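Local structure of sister chromatid cohesion protein (Chaetomium thermophilum, 5T8V) at residues 302-305 with 306-309; 401-404 with 405-409. The protein probably loads the cohesin complex onto chromatin, this chain being the C-terminal, HEAT-repeat part of the loader Scc2. All coordinates share one frame; numbering follows the deposited sequence.

Interaction 1. Residues 302-305 with 306-309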
ATOM      1  N   SER A 302      -1.412  17.879  26.880  1.00 44.06           N
ATOM      2  CA  SER A 302      -2.682  17.762  27.580  1.00 43.46           C
ATOM      3  C   SER A 302      -3.276  16.381  27.357  1.00 41.87           C
ATOM      4  O   SER A 302      -3.204  15.832  26.253  1.00 42.73           O
ATOM      5  CB  SER A 302      -3.668  18.835  27.112  1.00 47.28           C
ATOM      6  OG  SER A 302      -3.098  20.127  27.222  1.00 50.43           O
ATOM      7  N   ILE A 303      -3.862  15.827  28.419  1.00 29.25           N
ATOM      8  CA  ILE A 303      -4.571  14.557  28.376  1.00 26.72           C
ATOM      9  C   ILE A 303      -5.901  14.744  29.090  1.00 25.61           C
ATOM     10  O   ILE A 303      -6.097  15.698  29.844  1.00 25.12           O
ATOM     11  CB  ILE A 303      -3.766  13.412  29.028  1.00 24.24           C
ATOM     12  CG1 ILE A 303      -3.291  13.827  30.424  1.00 23.10           C
ATOM     13  CG2 ILE A 303      -2.589  13.025  28.143  1.00 24.75           C
ATOM     14  CD1 ILE A 303      -2.642  12.712  31.213  1.00 21.67           C
ATOM     15  N   GLN A 304      -6.824  13.825  28.838  1.00 28.14           N
ATOM     16  CA  GLN A 304      -8.068  13.894  29.591  1.00 29.10           C
ATOM     17  C   GLN A 304      -7.850  13.347  31.002  1.00 27.03           C
ATOM     18  O   GLN A 304      -7.087  12.395  31.187  1.00 24.99           O
ATOM     19  CB  GLN A 304      -9.184  13.121  28.887  1.00 31.94           C
ATOM     20  CG  GLN A 304      -8.843  11.703  28.497  1.00 34.18           C
ATOM     21  CD  GLN A 304     -10.029  10.967  27.907  1.00 38.89           C
ATOM     22  OE1 GLN A 304     -11.176  11.388  28.059  1.00 40.77           O
ATOM     23  NE2 GLN A 304      -9.757   9.863  27.220  1.00 40.46           N
ATOM     24  N   PRO A 305      -8.505  13.928  32.011  1.00 30.10           N
ATOM     25  CA  PRO A 305      -8.148  13.593  33.401  1.00 28.07           C
ATOM     26  C   PRO A 305      -8.331  12.127  33.744  1.00 27.16           C
ATOM     27  O   PRO A 305      -7.593  11.602  34.589  1.00 26.66           O
ATOM     28  CB  PRO A 305      -9.086  14.489  34.221  1.00 28.68           C
ATOM     29  CG  PRO A 305     -10.250  14.725  33.331  1.00 30.76           C
ATOM     30  CD  PRO A 305      -9.689  14.800  31.943  1.00 31.99           C
ATOM     31  N   VAL A 306      -9.293  11.443  33.122  1.00 25.67           N
ATOM     32  CA  VAL A 306      -9.470  10.021  33.391  1.00 25.04           C
ATOM     33  C   VAL A 306      -8.207   9.251  33.026  1.00 25.05           C
ATOM     34  O   VAL A 306      -7.813   8.313  33.727  1.00 25.45           O
ATOM     35  CB  VAL A 306     -10.701   9.481  32.640  1.00 26.44           C
ATOM     36  CG1 VAL A 306     -10.524   9.625  31.132  1.00 28.75           C
ATOM     37  CG2 VAL A 306     -10.965   8.031  33.020  1.00 25.64           C
ATOM     38  N   SER A 307      -7.555   9.628  31.923  1.00 22.77           N
ATOM     39  CA  SER A 307      -6.299   8.983  31.555  1.00 20.86           C
ATOM     40  C   SER A 307      -5.263   9.156  32.658  1.00 18.73           C
ATOM     41  O   SER A 307      -4.629   8.187  33.098  1.00 18.61           O
ATOM     42  CB  SER A 307      -5.783   9.559  30.236  1.00 22.10           C
ATOM     43  OG  SER A 307      -6.687   9.313  29.171  1.00 23.91           O
ATOM     44  N   ALA A 308      -5.089  10.393  33.127  1.00 17.04           N
ATOM     45  CA  ALA A 308      -4.140  10.656  34.203  1.00 16.25           C
ATOM     46  C   ALA A 308      -4.451   9.811  35.430  1.00 15.56           C
ATOM     47  O   ALA A 308      -3.539   9.272  36.070  1.00 14.88           O
ATOM     48  CB  ALA A 308      -4.154  12.141  34.560  1.00 16.70           C
ATOM     49  N   LEU A 309      -5.734   9.680  35.776  1.00 18.23           N
ATOM     50  CA  LEU A 309      -6.093   8.896  36.953  1.00 17.48           C
ATOM     51  C   LEU A 309      -5.786   7.421  36.740  1.00 16.26           C
ATOM     52  O   LEU A 309      -5.194   6.773  37.606  1.00 16.20           O
ATOM     53  CB  LEU A 309      -7.570   9.088  37.299  1.00 19.03           C
ATOM     54  CG  LEU A 309      -8.062   8.206  38.455  1.00 19.38           C
ATOM     55  CD1 LEU A 309      -7.293   8.513  39.734  1.00 18.55           C
ATOM     56  CD2 LEU A 309      -9.548   8.375  38.672  1.00 21.04           C
TER
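Q304 and V306 lie side by side and point the same way where a short strand turns into helix 305-315, in the HEAT-repeat solenoid of the loader. Q304 is the N-cap residue, and P305 opens the helix. CG1 of V306 rests alongside the amide carbon of Q304, with CD and CG1 3.5 Å apart. The first torsion of Q304 sets CG between its backbone N and carbonyl carbon (chi1 51°), and the chain then runs on extended, which brings it next to both V306 and S307. S307 meets the same chain nearer its root, OG being 3.3 Å from Q304 CG. That hydroxyl has its polar partner in D411 of helix 402-414, whose OD2 also accepts a hydrogen bond from the backbone N of Q304. One carboxylate oxygen therefore holds both the N-cap backbone and the first turn. An alanine in place of Q304 would probably leave V306 CG1 and L407 without the extended chain and amide that pack against them, and open a gap between helix 305-315 and L407 of helix 402-414.

I303 approaches the turn from the strand. Its CD1 touches the methyl of A308, CD1 to CB 3.7 Å, an apolar contact that ties the strand to the helix. The ring of P305 packs against R254 and M258 of helix 247-267.

The backbone completes the start of the helix. The carbonyl O of Q304 takes two weak hydrogen bonds, from S307 N at 2.9 Å with a bent N-H...O angle of 125°, and from A308 N at 3.4 Å. The next bond is firmer: L309 N donates to P305 O at 2.9 Å.

Interaction 2. Residues 401-404 with 405-409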
ATOM      1  N   TYR A 401     -17.932   2.388  22.036  1.00 65.06           N
ATOM      2  CA  TYR A 401     -16.856   2.516  23.009  1.00 60.69           C
ATOM      3  C   TYR A 401     -15.477   2.568  22.371  1.00 56.43           C
ATOM      4  O   TYR A 401     -14.524   3.008  23.024  1.00 53.96           O
ATOM      5  CB  TYR A 401     -16.889   1.351  24.002  1.00 63.69           C
ATOM      6  CG  TYR A 401     -16.041   1.597  25.229  1.00 62.83           C
ATOM      7  CD1 TYR A 401     -16.584   2.196  26.357  1.00 63.39           C
ATOM      8  CD2 TYR A 401     -14.695   1.246  25.255  1.00 60.78           C
ATOM      9  CE1 TYR A 401     -15.818   2.431  27.480  1.00 61.78           C
ATOM     10  CE2 TYR A 401     -13.921   1.475  26.376  1.00 59.19           C
ATOM     11  CZ  TYR A 401     -14.487   2.070  27.486  1.00 59.72           C
ATOM     12  OH  TYR A 401     -13.732   2.307  28.609  1.00 58.26           O
ATOM     13  N   ARG A 402     -15.347   2.130  21.118  1.00 59.65           N
ATOM     14  CA  ARG A 402     -14.042   2.118  20.470  1.00 55.69           C
ATOM     15  C   ARG A 402     -13.400   3.499  20.471  1.00 52.72           C
ATOM     16  O   ARG A 402     -12.167   3.611  20.481  1.00 51.69           O
ATOM     17  CB  ARG A 402     -14.183   1.598  19.041  1.00 57.55           C
ATOM     18  CG  ARG A 402     -12.874   1.210  18.399  1.00 58.55           C
ATOM     19  CD  ARG A 402     -13.088   0.735  16.979  1.00 62.49           C
ATOM     20  NE  ARG A 402     -11.834   0.335  16.354  1.00 61.73           N
ATOM     21  CZ  ARG A 402     -10.887   1.184  15.968  1.00 59.14           C
ATOM     22  NH1 ARG A 402     -11.041   2.488  16.148  1.00 58.63           N
ATOM     23  NH2 ARG A 402      -9.779   0.727  15.405  1.00 57.24           N
ATOM     24  N   ASN A 403     -14.211   4.560  20.467  1.00 52.29           N
ATOM     25  CA  ASN A 403     -13.657   5.907  20.484  1.00 50.51           C
ATOM     26  C   ASN A 403     -12.965   6.213  21.805  1.00 47.04           C
ATOM     27  O   ASN A 403     -11.972   6.947  21.828  1.00 45.70           O
ATOM     28  CB  ASN A 403     -14.756   6.932  20.213  1.00 54.19           C
ATOM     29  CG  ASN A 403     -14.212   8.338  20.051  1.00 54.86           C
ATOM     30  OD1 ASN A 403     -14.303   9.161  20.962  1.00 55.43           O
ATOM     31  ND2 ASN A 403     -13.629   8.616  18.889  1.00 54.21           N
ATOM     32  N   LEU A 404     -13.469   5.662  22.911  1.00 43.41           N
ATOM     33  CA  LEU A 404     -12.806   5.865  24.194  1.00 40.42           C
ATOM     34  C   LEU A 404     -11.492   5.097  24.257  1.00 37.11           C
ATOM     35  O   LEU A 404     -10.507   5.590  24.813  1.00 36.80           O
ATOM     36  CB  LEU A 404     -13.729   5.451  25.335  1.00 41.24           C
ATOM     37  CG  LEU A 404     -14.991   6.306  25.448  1.00 45.65           C
ATOM     38  CD1 LEU A 404     -16.179   5.614  24.799  1.00 47.64           C
ATOM     39  CD2 LEU A 404     -15.279   6.639  26.898  1.00 45.70           C
ATOM     40  N   LEU A 405     -11.461   3.886  23.697  1.00 22.18           N
ATOM     41  CA  LEU A 405     -10.194   3.182  23.535  1.00 20.00           C
ATOM     42  C   LEU A 405      -9.212   4.026  22.734  1.00 19.55           C
ATOM     43  O   LEU A 405      -8.043   4.169  23.113  1.00 18.16           O
ATOM     44  CB  LEU A 405     -10.434   1.832  22.859  1.00 20.39           C
ATOM     45  CG  LEU A 405      -9.219   1.088  22.297  1.00 19.30           C
ATOM     46  CD1 LEU A 405      -8.135   0.919  23.341  1.00 17.61           C
ATOM     47  CD2 LEU A 405      -9.645  -0.268  21.764  1.00 20.07           C
ATOM     48  N   ASP A 406      -9.674   4.602  21.620  1.00 28.88           N
ATOM     49  CA  ASP A 406      -8.806   5.462  20.821  1.00 29.36           C
ATOM     50  C   ASP A 406      -8.278   6.630  21.644  1.00 29.68           C
ATOM     51  O   ASP A 406      -7.090   6.966  21.565  1.00 29.27           O
ATOM     52  CB  ASP A 406      -9.555   5.973  19.590  1.00 32.32           C
ATOM     53  CG  ASP A 406      -9.758   4.898  18.538  1.00 34.93           C
ATOM     54  OD1 ASP A 406      -8.973   3.925  18.514  1.00 34.76           O
ATOM     55  OD2 ASP A 406     -10.700   5.031  17.728  1.00 37.55           O
ATOM     56  N   LEU A 407      -9.143   7.261  22.442  1.00 35.57           N
ATOM     57  CA  LEU A 407      -8.716   8.401  23.248  1.00 36.62           C
ATOM     58  C   LEU A 407      -7.682   7.984  24.288  1.00 34.62           C
ATOM     59  O   LEU A 407      -6.662   8.662  24.478  1.00 35.20           O
ATOM     60  CB  LEU A 407      -9.929   9.042  23.922  1.00 41.05           C
ATOM     61  CG  LEU A 407     -10.646  10.122  23.110  1.00 44.74           C
ATOM     62  CD1 LEU A 407     -12.003  10.433  23.718  1.00 46.96           C
ATOM     63  CD2 LEU A 407      -9.796  11.381  23.040  1.00 44.81           C
ATOM     64  N   PHE A 408      -7.933   6.872  24.979  1.00 26.00           N
ATOM     65  CA  PHE A 408      -6.960   6.365  25.939  1.00 22.91           C
ATOM     66  C   PHE A 408      -5.620   6.111  25.266  1.00 19.99           C
ATOM     67  O   PHE A 408      -4.570   6.518  25.774  1.00 17.72           O
ATOM     68  CB  PHE A 408      -7.481   5.085  26.594  1.00 23.46           C
ATOM     69  CG  PHE A 408      -8.432   5.327  27.728  1.00 25.46           C
ATOM     70  CD1 PHE A 408      -8.014   5.990  28.868  1.00 25.75           C
ATOM     71  CD2 PHE A 408      -9.740   4.877  27.661  1.00 27.54           C
ATOM     72  CE1 PHE A 408      -8.885   6.211  29.917  1.00 27.62           C
ATOM     73  CE2 PHE A 408     -10.617   5.093  28.705  1.00 29.02           C
ATOM     74  CZ  PHE A 408     -10.189   5.760  29.836  1.00 29.10           C
ATOM     75  N   VAL A 409      -5.636   5.440  24.115  1.00 21.11           N
ATOM     76  CA  VAL A 409      -4.387   5.159  23.417  1.00 20.64           C
ATOM     77  C   VAL A 409      -3.673   6.456  23.068  1.00 20.68           C
ATOM     78  O   VAL A 409      -2.458   6.579  23.253  1.00 19.01           O
ATOM     79  CB  VAL A 409      -4.652   4.298  22.167  1.00 20.53           C
ATOM     80  CG1 VAL A 409      -3.383   4.149  21.331  1.00 20.17           C
ATOM     81  CG2 VAL A 409      -5.166   2.927  22.579  1.00 19.85           C
TER
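L405 N bonds to the carbonyl O of Y401 at 3.3 Å. This is the first i to i+4 step of helix 402-414, in a protein built of HEAT repeats. The L405 side chain turns to I386 and A390 of helix 357-391 and to M451 and L455 of helix 446-474. It therefore sits between two neighbouring helices.

D406 follows and makes the salt bridge within the helix. Its N donates to R402 O at 2.9 Å. Its carboxylate pairs with the same residue, from R402 NH1 to OD2 at 3.0 Å. OD2 lies at the edge of the guanidinium, near its plane, while the two flat groups are turned 70° apart. R402 reaches this place with CG anti to its backbone N (chi1 -165°) and the chain extended as far as NE. Its stronger polar partner is E454, which forms a salt bridge with NH2. The arginine thus links two acids, one in its own helix and one in helix 446-474.

L407 N bonds to N403 O at 2.9 Å. The side chains cross obliquely, and CD1 of L407 comes to 3.8 Å from OD1 of N403.

F408 N closes the set on L404 O, with an N-H...O angle of 171°. Its ring packs against I310 of helix 305-315 and passes near Y401, whose OH is 4.2 Å from F408 CE2. One face of the Y401 ring is met by L404, whose CB stands 4.0 Å above the plane, over the centre.

Interaction 1 comes first along the chain and interaction 2 follows it, with helices 350-355 and 357-391 between them. Their centres lie about 13 Å apart, on the same side of the chain's centre. The start of helix 305-315 meets helix 402-414 directly. S307 OG is 3.6 Å from F408 CD1, and V306 CG1 is 4.0 Å from F408 CE1. F408 therefore belongs to the i to i+4 bonding of interaction 2 and also packs against the first turn of interaction 1. Two helix starts distant in sequence are thus joined within the helical solenoid.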